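Local coordinates for CRISPR-associated protein, Cse1 family (Acidimicrobium ferrooxidans, PDB 4H3T) that probably serves as the large subunit of a type I-E CRISPR Cascade complex, the surveillance assembly that recognises invading DNA, at residues A[385-390]-A[473-478]; A[320-325]-A[378-383]; A[117-122]-A[280-285]. The protein carries 1 engineered substitution. All blocks are in the same frame, centred on the assembly; numbering follows the deposited sequence.

Contacts 1 and 2 share strand 375-387, an outermost strand of the three-stranded antiparallel sheet: residues 378-383 meet a turn along its flank, and 385-390 carry the chain out of the strand and against the end of helix 445-473. Contact 1 is buried and purely apolar across its two segments. Contact 2 lies at the surface, where a small apolar centre at A380 is framed by two aspartates. Contact 3 belongs to a different, mixed sheet; its centre is about 51 Å from that of contact 1 and about 33 Å from that of contact 2. It is again buried and apolar, but there a leucine presses on a peptide plane. None has a hydrogen bond between its segments.

Contact 1: residues A[385-390]-A[473-478]; sequences DTPLAV and GLANID
The chain leaves strand 375-387 at P387, tightens into a turn in which V390 N bonds back to P387 O, and passes the loop 473-478 most closely at P387 and A475, whose CA atoms are 5.0 Å apart. P387 gives about half of the contact on its side. Its CB points toward the loop, and the ring offers two carbons: CB lies 3.9 Å from the methyl CB of A475, while CG stands 3.8 Å from the backbone N of A475. The ring therefore covers the start of A475 as well as its side chain, and CG also approaches L474, with 4.3 Å to L474 CB.

The second patch is V390 against L474. V390 has CG1 anti to its backbone N (chi1 166°), which turns CG2 anti to the carbonyl carbon and out to meet L474. L474 leaves with CG anti to its own carbonyl carbon and CD1 extended beyond it (chi2 -178°), so the two side chains cross obliquely, tip to tip, at 4.0 Å between V390 CG2 and L474 CD1. A389 adds a looser touch, its CB 4.3 Å from the carbonyl O of L474.

Around the contact, L471 of helix 445-473 touches both P387 and V390, whereas V401 and A402 of helix 397-415 take up L474. The loop joins helix 445-473 to helix 481-504, so the contact fastens a helix-to-helix connection to the exit of an edge strand, consistent with the junction between the body of a Cse1 protein and its C-terminal four-helix bundle.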
loop_
_atom_site.group_PDB
_atom_site.type_symbol
_atom_site.label_atom_id
_atom_site.label_comp_id
_atom_site.label_asym_id
_atom_site.label_seq_id
_atom_site.Cartn_x
_atom_site.Cartn_y
_atom_site.Cartn_z
ATOM N N ASP A 385 -7.596 10.846 -1.201
ATOM C CA ASP A 385 -8.236 11.501 -2.360
ATOM C C ASP A 385 -7.336 12.639 -2.887
ATOM O O ASP A 385 -7.043 13.625 -2.176
ATOM C CB ASP A 385 -9.644 12.006 -1.996
ATOM C CG ASP A 385 -10.709 10.899 -1.844
ATOM O OD1 ASP A 385 -10.603 9.861 -2.543
ATOM O OD2 ASP A 385 -11.707 11.119 -1.105
ATOM N N THR A 386 -6.763 12.411 -4.067
ATOM C CA THR A 386 -5.740 13.252 -4.630
ATOM C C THR A 386 -6.111 13.834 -6.034
ATOM O O THR A 386 -6.277 13.067 -7.011
ATOM C CB THR A 386 -4.388 12.463 -4.714
ATOM O OG1 THR A 386 -4.081 11.897 -3.421
ATOM C CG2 THR A 386 -3.221 13.382 -5.098
ATOM N N PRO A 387 -6.077 15.177 -6.153
ATOM C CA PRO A 387 -6.304 15.805 -7.460
ATOM C C PRO A 387 -5.203 15.504 -8.433
ATOM O O PRO A 387 -3.999 15.478 -8.051
ATOM C CB PRO A 387 -6.265 17.316 -7.145
ATOM C CG PRO A 387 -6.476 17.420 -5.726
ATOM C CD PRO A 387 -5.926 16.210 -5.101
ATOM N N LEU A 388 -5.580 15.297 -9.696
ATOM C CA LEU A 388 -4.563 15.129 -10.721
ATOM C C LEU A 388 -3.727 16.406 -10.818
ATOM O O LEU A 388 -2.544 16.338 -11.114
ATOM C CB LEU A 388 -5.175 14.782 -12.097
ATOM C CG LEU A 388 -5.240 13.316 -12.373
ATOM C CD1 LEU A 388 -6.077 12.627 -11.338
ATOM C CD2 LEU A 388 -5.733 13.042 -13.820
ATOM N N ALA A 389 -4.304 17.535 -10.460
ATOM C CA ALA A 389 -3.546 18.819 -10.416
ATOM C C ALA A 389 -2.311 18.749 -9.499
ATOM O O ALA A 389 -1.300 19.342 -9.831
ATOM C CB ALA A 389 -4.456 19.931 -9.938
ATOM N N VAL A 390 -2.362 17.985 -8.403
ATOM C CA VAL A 390 -1.261 17.859 -7.442
ATOM C C VAL A 390 -0.150 16.947 -8.004
ATOM O O VAL A 390 1.031 17.094 -7.653
ATOM C CB VAL A 390 -1.824 17.401 -6.084
ATOM C CG1 VAL A 390 -0.733 16.926 -5.121
ATOM C CG2 VAL A 390 -2.663 18.515 -5.460
ATOM N N GLY A 473 -10.049 19.981 -2.493
ATOM C CA GLY A 473 -10.459 21.303 -3.042
ATOM C C GLY A 473 -9.476 21.911 -4.032
ATOM O O GLY A 473 -9.874 22.715 -4.875
ATOM N N LEU A 474 -8.220 21.424 -4.062
ATOM C CA LEU A 474 -7.209 21.969 -4.981
ATOM C C LEU A 474 -7.486 21.560 -6.433
ATOM O O LEU A 474 -7.015 22.226 -7.332
ATOM C CB LEU A 474 -5.793 21.563 -4.604
ATOM C CG LEU A 474 -5.313 21.959 -3.249
ATOM C CD1 LEU A 474 -3.857 21.526 -3.050
ATOM C CD2 LEU A 474 -5.445 23.455 -2.999
ATOM N N ALA A 475 -8.341 20.588 -6.654
ATOM C CA ALA A 475 -8.724 20.153 -7.991
ATOM C C ALA A 475 -9.385 21.249 -8.846
ATOM O O ALA A 475 -9.282 21.207 -10.083
ATOM C CB ALA A 475 -9.696 18.998 -7.891
ATOM N N ASN A 476 -10.149 22.160 -8.229
ATOM C CA ASN A 476 -10.905 23.136 -9.017
ATOM C C ASN A 476 -10.548 24.597 -8.733
ATOM O O ASN A 476 -11.405 25.463 -8.891
ATOM C CB ASN A 476 -12.382 22.955 -8.701
ATOM C CG ASN A 476 -12.919 21.587 -8.927
ATOM O OD1 ASN A 476 -13.543 21.024 -8.030
ATOM N ND2 ASN A 476 -12.737 21.046 -10.126
ATOM N N ILE A 477 -9.324 24.875 -8.354
ATOM C CA ILE A 477 -8.891 26.232 -7.996
ATOM C C ILE A 477 -7.772 26.720 -8.923
ATOM O O ILE A 477 -6.775 26.021 -9.138
ATOM C CB ILE A 477 -8.406 26.292 -6.510
ATOM C CG1 ILE A 477 -9.561 25.956 -5.559
ATOM C CG2 ILE A 477 -7.834 27.725 -6.183
ATOM C CD1 ILE A 477 -9.090 25.741 -4.082
ATOM N N ASP A 478 -7.916 27.921 -9.387
ATOM C CA ASP A 478 -6.964 28.627 -10.260
ATOM C C ASP A 478 -6.023 29.420 -9.355
ATOM O O ASP A 478 -4.854 29.074 -9.267
ATOM C CB ASP A 478 -7.745 29.496 -11.262
ATOM C CG ASP A 478 -6.919 30.378 -12.218
ATOM O OD1 ASP A 478 -7.500 31.389 -12.766
ATOM O OD2 ASP A 478 -5.716 30.048 -12.450
#

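Contact 2: residues A[320-325]-A[378-383]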
loop_
_atom_site.group_PDB
_atom_site.type_symbol
_atom_site.label_atom_id
_atom_site.label_comp_id
_atom_site.label_asym_id
_atom_site.label_seq_id
_atom_site.Cartn_x
_atom_site.Cartn_y
_atom_site.Cartn_z
ATOM N N ALA A 320 5.449 4.443 2.611
ATOM C CA ALA A 320 4.495 5.113 3.469
ATOM C C ALA A 320 4.896 4.733 4.876
ATOM O O ALA A 320 5.162 3.545 5.158
ATOM C CB ALA A 320 3.095 4.642 3.153
ATOM N N ARG A 321 5.096 5.739 5.708
ATOM C CA ARG A 321 5.584 5.509 7.063
ATOM C C ARG A 321 4.401 4.994 7.936
ATOM O O ARG A 321 3.375 5.680 8.009
ATOM C CB ARG A 321 6.179 6.837 7.612
ATOM C CG ARG A 321 6.688 6.798 9.024
ATOM C CD ARG A 321 7.287 8.171 9.406
ATOM N NE ARG A 321 8.753 8.169 9.506
ATOM C CZ ARG A 321 9.546 9.246 9.443
ATOM N NH1 ARG A 321 9.025 10.462 9.265
ATOM N NH2 ARG A 321 10.864 9.116 9.544
ATOM N N PRO A 322 4.489 3.813 8.611
ATOM C CA PRO A 322 3.359 3.406 9.497
ATOM C C PRO A 322 3.272 4.314 10.726
ATOM O O PRO A 322 4.195 5.046 11.086
ATOM C CB PRO A 322 3.670 1.945 9.874
ATOM C CG PRO A 322 4.887 1.540 9.020
ATOM C CD PRO A 322 5.587 2.821 8.637
ATOM N N GLY A 323 2.105 4.313 11.331
ATOM C CA GLY A 323 1.887 5.070 12.536
ATOM C C GLY A 323 1.606 6.552 12.330
ATOM O O GLY A 323 1.613 7.259 13.325
ATOM N N GLN A 324 1.448 7.042 11.071
ATOM C CA GLN A 324 1.028 8.440 10.774
ATOM C C GLN A 324 -0.024 8.457 9.689
ATOM O O GLN A 324 -0.084 7.526 8.877
ATOM C CB GLN A 324 2.171 9.283 10.358
ATOM C CG GLN A 324 2.755 8.960 8.991
ATOM C CD GLN A 324 3.890 9.840 8.609
ATOM O OE1 GLN A 324 4.273 9.935 7.411
ATOM N NE2 GLN A 324 4.590 10.330 9.600
ATOM N N GLN A 325 -0.792 9.518 9.625
ATOM C CA GLN A 325 -1.861 9.715 8.600
ATOM C C GLN A 325 -1.117 9.850 7.254
ATOM O O GLN A 325 -0.055 10.467 7.225
ATOM C CB GLN A 325 -2.685 10.937 8.894
ATOM C CG GLN A 325 -3.488 10.845 10.214
ATOM C CD GLN A 325 -2.773 11.324 11.474
ATOM O OE1 GLN A 325 -1.564 11.581 11.490
ATOM N NE2 GLN A 325 -3.459 11.233 12.590
ATOM N N ASP A 378 4.393 -3.998 11.719
ATOM C CA ASP A 378 3.578 -2.833 11.421
ATOM C C ASP A 378 3.106 -2.886 10.024
ATOM O O ASP A 378 3.797 -3.405 9.160
ATOM C CB ASP A 378 4.360 -1.530 11.633
ATOM C CG ASP A 378 3.543 -0.522 12.433
ATOM O OD1 ASP A 378 2.366 -0.231 12.021
ATOM O OD2 ASP A 378 4.043 -0.065 13.499
ATOM N N LEU A 379 1.934 -2.378 9.798
ATOM C CA LEU A 379 1.374 -2.346 8.465
ATOM C C LEU A 379 0.782 -0.964 8.246
ATOM O O LEU A 379 0.021 -0.517 9.103
ATOM C CB LEU A 379 0.303 -3.439 8.362
ATOM C CG LEU A 379 -0.314 -3.731 6.992
ATOM C CD1 LEU A 379 0.718 -4.334 6.048
ATOM C CD2 LEU A 379 -1.455 -4.712 7.166
ATOM N N ALA A 380 1.253 -0.232 7.232
ATOM C CA ALA A 380 0.668 1.059 6.834
ATOM C C ALA A 380 -0.355 0.743 5.725
ATOM O O ALA A 380 -0.079 -0.046 4.792
ATOM C CB ALA A 380 1.753 2.016 6.326
ATOM N N TYR A 381 -1.532 1.302 5.840
ATOM C CA TYR A 381 -2.629 1.036 4.901
ATOM C C TYR A 381 -3.502 2.300 4.873
ATOM O O TYR A 381 -3.825 2.800 5.930
ATOM C CB TYR A 381 -3.382 -0.199 5.362
ATOM C CG TYR A 381 -4.807 -0.211 4.879
ATOM C CD1 TYR A 381 -5.100 -0.232 3.519
ATOM C CD2 TYR A 381 -5.871 -0.164 5.777
ATOM C CE1 TYR A 381 -6.409 -0.118 3.057
ATOM C CE2 TYR A 381 -7.196 -0.103 5.324
ATOM C CZ TYR A 381 -7.456 -0.060 3.956
ATOM O OH TYR A 381 -8.731 0.027 3.438
ATOM N N ASP A 382 -3.742 2.904 3.704
ATOM C CA ASP A 382 -4.510 4.160 3.662
ATOM C C ASP A 382 -4.936 4.475 2.287
ATOM O O ASP A 382 -4.459 3.857 1.339
ATOM C CB ASP A 382 -3.634 5.322 4.221
ATOM C CG ASP A 382 -4.361 6.451 4.988
ATOM O OD1 ASP A 382 -5.595 6.670 4.737
ATOM O OD2 ASP A 382 -3.707 7.098 5.874
ATOM N N ARG A 383 -5.855 5.424 2.209
ATOM C CA ARG A 383 -6.446 5.957 1.026
ATOM C C ARG A 383 -6.404 7.475 1.103
ATOM O O ARG A 383 -6.691 8.045 2.166
ATOM C CB ARG A 383 -7.888 5.435 0.912
ATOM C CG ARG A 383 -7.978 3.949 1.241
ATOM C CD ARG A 383 -9.309 3.325 0.878
ATOM N NE ARG A 383 -9.272 2.775 -0.462
ATOM C CZ ARG A 383 -9.115 1.497 -0.792
ATOM N NH1 ARG A 383 -9.106 1.140 -2.065
ATOM N NH2 ARG A 383 -8.988 0.561 0.153
#
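Apolar contact centres on A380, whose methyl points at the loop 320-325. Its CB is 3.8 Å from P322 CA and 4.3 Å from A320 CB, so the small side chain lets the turn come in close to the strand.

A close van der Waals approach of another kind follows at D378, where the P322 ring crosses the aspartate obliquely and sets P322 CB 3.3 Å from the carboxylate oxygen D378 OD1.

R321 to Q324 form a type II beta turn, with P322 second and G323 third at positive phi (81°). The turn lies beside strand 375-387, an outermost strand of its antiparallel sheet.

Polar bonds gather at D382, whose CB points toward the loop. OD2 accepts from V326 N and lies 4.0 Å from Q325 C. OD1 takes the N-H of R383 through its anti lone pair, 2.8 Å from R383 N and bent to 144°. R468 makes a salt bridge to D382 OD1 and bonds R383 O, probably easing the meeting of these two acceptors, 3.1 Å apart. An alanine at D382 would remove the carboxylate and would probably loosen both the loop at V326 and the tie to helix 445-473.

Contact 3: residues A[117-122]-A[280-285]; sequences LEPAGK and RVLICA
The peptide plane joining E118 to P119 is the flat group here, and the methyl CD2 of L282 sits over one of its faces, 3.5 Å from E118 C and 3.5 Å from P119 N. The flat group runs on into P119 CD, which lies in the same plane and is 3.8 Å from the same methyl; L282 CD2 thus covers peptide and ring edge from one side.

L282 reaches this place by full extension: CG is anti to the backbone N (chi1 177°) and CD2 anti to CA. L117 is built alike, and the two leucines cross obliquely, L117 CG lying 3.8 Å from L282 CD2, and L117 CD2 4.0 Å from L282 CG. Two residues on along the strand, C284 points to the same side and sets SG 4.2 Å from L117 CD2. I283, between them, turns its side chain away, as strand alternation requires.

Backbone bonds place the parts: E118 pairs with K180 and A120 with G178, while L282 pairs with R266, whose side chain also bonds L117 O. Loop 117-122 thus lies over one face of strand 275-289, between helix 88-98 and the short strand 126-127 in sequence, with strand 263-272 running antiparallel alongside.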
loop_
_atom_site.group_PDB
_atom_site.type_symbol
_atom_site.label_atom_id
_atom_site.label_comp_id
_atom_site.label_asym_id
_atom_site.label_seq_id
_atom_site.Cartn_x
_atom_site.Cartn_y
_atom_site.Cartn_z
ATOM N N LEU A 117 3.739 -31.358 -4.124
ATOM C CA LEU A 117 4.574 -30.833 -3.032
ATOM C C LEU A 117 4.500 -31.700 -1.771
ATOM O O LEU A 117 3.421 -32.031 -1.320
ATOM C CB LEU A 117 4.177 -29.432 -2.654
ATOM C CG LEU A 117 5.265 -28.557 -1.951
ATOM C CD1 LEU A 117 6.458 -28.288 -2.859
ATOM C CD2 LEU A 117 4.664 -27.226 -1.541
ATOM N N GLU A 118 5.631 -32.028 -1.205
ATOM C CA GLU A 118 5.728 -32.814 0.014
ATOM C C GLU A 118 6.762 -32.226 0.967
ATOM O O GLU A 118 7.753 -31.676 0.522
ATOM C CB GLU A 118 6.129 -34.274 -0.286
ATOM C CG GLU A 118 5.053 -35.043 -1.043
ATOM C CD GLU A 118 5.450 -36.471 -1.368
ATOM O OE1 GLU A 118 6.662 -36.727 -1.551
ATOM O OE2 GLU A 118 4.548 -37.335 -1.456
ATOM N N PRO A 119 6.579 -32.394 2.292
ATOM C CA PRO A 119 7.627 -31.945 3.231
ATOM C C PRO A 119 8.915 -32.765 3.108
ATOM O O PRO A 119 8.875 -33.944 2.797
ATOM C CB PRO A 119 6.963 -32.111 4.601
ATOM C CG PRO A 119 5.859 -33.072 4.411
ATOM C CD PRO A 119 5.466 -33.087 2.977
ATOM N N ALA A 120 10.079 -32.132 3.277
ATOM C CA ALA A 120 11.380 -32.843 3.218
ATOM C C ALA A 120 11.537 -33.881 4.350
ATOM O O ALA A 120 12.239 -34.881 4.178
ATOM C CB ALA A 120 12.518 -31.859 3.288
ATOM N N GLY A 121 10.935 -33.605 5.495
ATOM C CA GLY A 121 10.940 -34.527 6.632
ATOM C C GLY A 121 9.565 -34.622 7.274
ATOM O O GLY A 121 8.532 -34.433 6.614
ATOM N N LYS A 122 9.537 -34.835 8.582
ATOM C CA LYS A 122 8.295 -34.975 9.354
ATOM C C LYS A 122 7.721 -33.601 9.786
ATOM O O LYS A 122 8.462 -32.617 9.852
ATOM C CB LYS A 122 8.616 -35.854 10.591
ATOM C CG LYS A 122 9.198 -37.243 10.192
ATOM C CD LYS A 122 10.259 -37.801 11.154
ATOM C CE LYS A 122 9.766 -38.939 12.019
ATOM N NZ LYS A 122 10.847 -39.456 12.907
ATOM N N ARG A 280 -5.770 -28.206 5.854
ATOM C CA ARG A 280 -4.320 -28.278 5.949
ATOM C C ARG A 280 -3.655 -27.649 4.728
ATOM O O ARG A 280 -4.247 -27.613 3.644
ATOM C CB ARG A 280 -3.863 -29.755 6.095
ATOM C CG ARG A 280 -4.330 -30.474 7.374
ATOM C CD ARG A 280 -3.810 -31.937 7.401
ATOM N NE ARG A 280 -4.173 -32.654 6.159
ATOM C CZ ARG A 280 -3.386 -33.432 5.406
ATOM N NH1 ARG A 280 -2.140 -33.695 5.780
ATOM N NH2 ARG A 280 -3.854 -33.976 4.282
ATOM N N VAL A 281 -2.379 -27.233 4.904
ATOM C CA VAL A 281 -1.601 -26.557 3.874
ATOM C C VAL A 281 -0.090 -26.825 4.114
ATOM O O VAL A 281 0.335 -27.022 5.260
ATOM C CB VAL A 281 -1.897 -25.016 3.829
ATOM C CG1 VAL A 281 -1.398 -24.311 5.094
ATOM C CG2 VAL A 281 -1.261 -24.382 2.599
ATOM N N LEU A 282 0.687 -26.779 3.041
ATOM C CA LEU A 282 2.153 -26.850 3.080
ATOM C C LEU A 282 2.662 -25.560 2.422
ATOM O O LEU A 282 2.256 -25.236 1.301
ATOM C CB LEU A 282 2.668 -28.113 2.384
ATOM C CG LEU A 282 4.207 -28.299 2.271
ATOM C CD1 LEU A 282 4.926 -28.198 3.602
ATOM C CD2 LEU A 282 4.533 -29.635 1.670
ATOM N N ILE A 283 3.498 -24.796 3.124
ATOM C CA ILE A 283 3.989 -23.484 2.641
ATOM C C ILE A 283 5.490 -23.472 2.755
ATOM O O ILE A 283 6.005 -23.541 3.864
ATOM C CB ILE A 283 3.395 -22.305 3.442
ATOM C CG1 ILE A 283 1.875 -22.363 3.474
ATOM C CG2 ILE A 283 3.847 -20.973 2.900
ATOM C CD1 ILE A 283 1.284 -21.315 4.434
ATOM N N CYS A 284 6.156 -23.309 1.621
ATOM C CA CYS A 284 7.610 -23.387 1.448
ATOM C C CYS A 284 8.100 -22.201 0.684
ATOM O O CYS A 284 7.331 -21.473 0.046
ATOM C CB CYS A 284 7.986 -24.682 0.736
ATOM S SG CYS A 284 7.376 -26.175 1.545
ATOM N N ALA A 285 9.427 -22.048 0.674
ATOM C CA ALA A 285 10.058 -20.943 -0.045
ATOM C C ALA A 285 9.894 -21.035 -1.537
ATOM O O ALA A 285 9.947 -22.116 -2.094
ATOM C CB ALA A 285 11.535 -20.923 0.289
#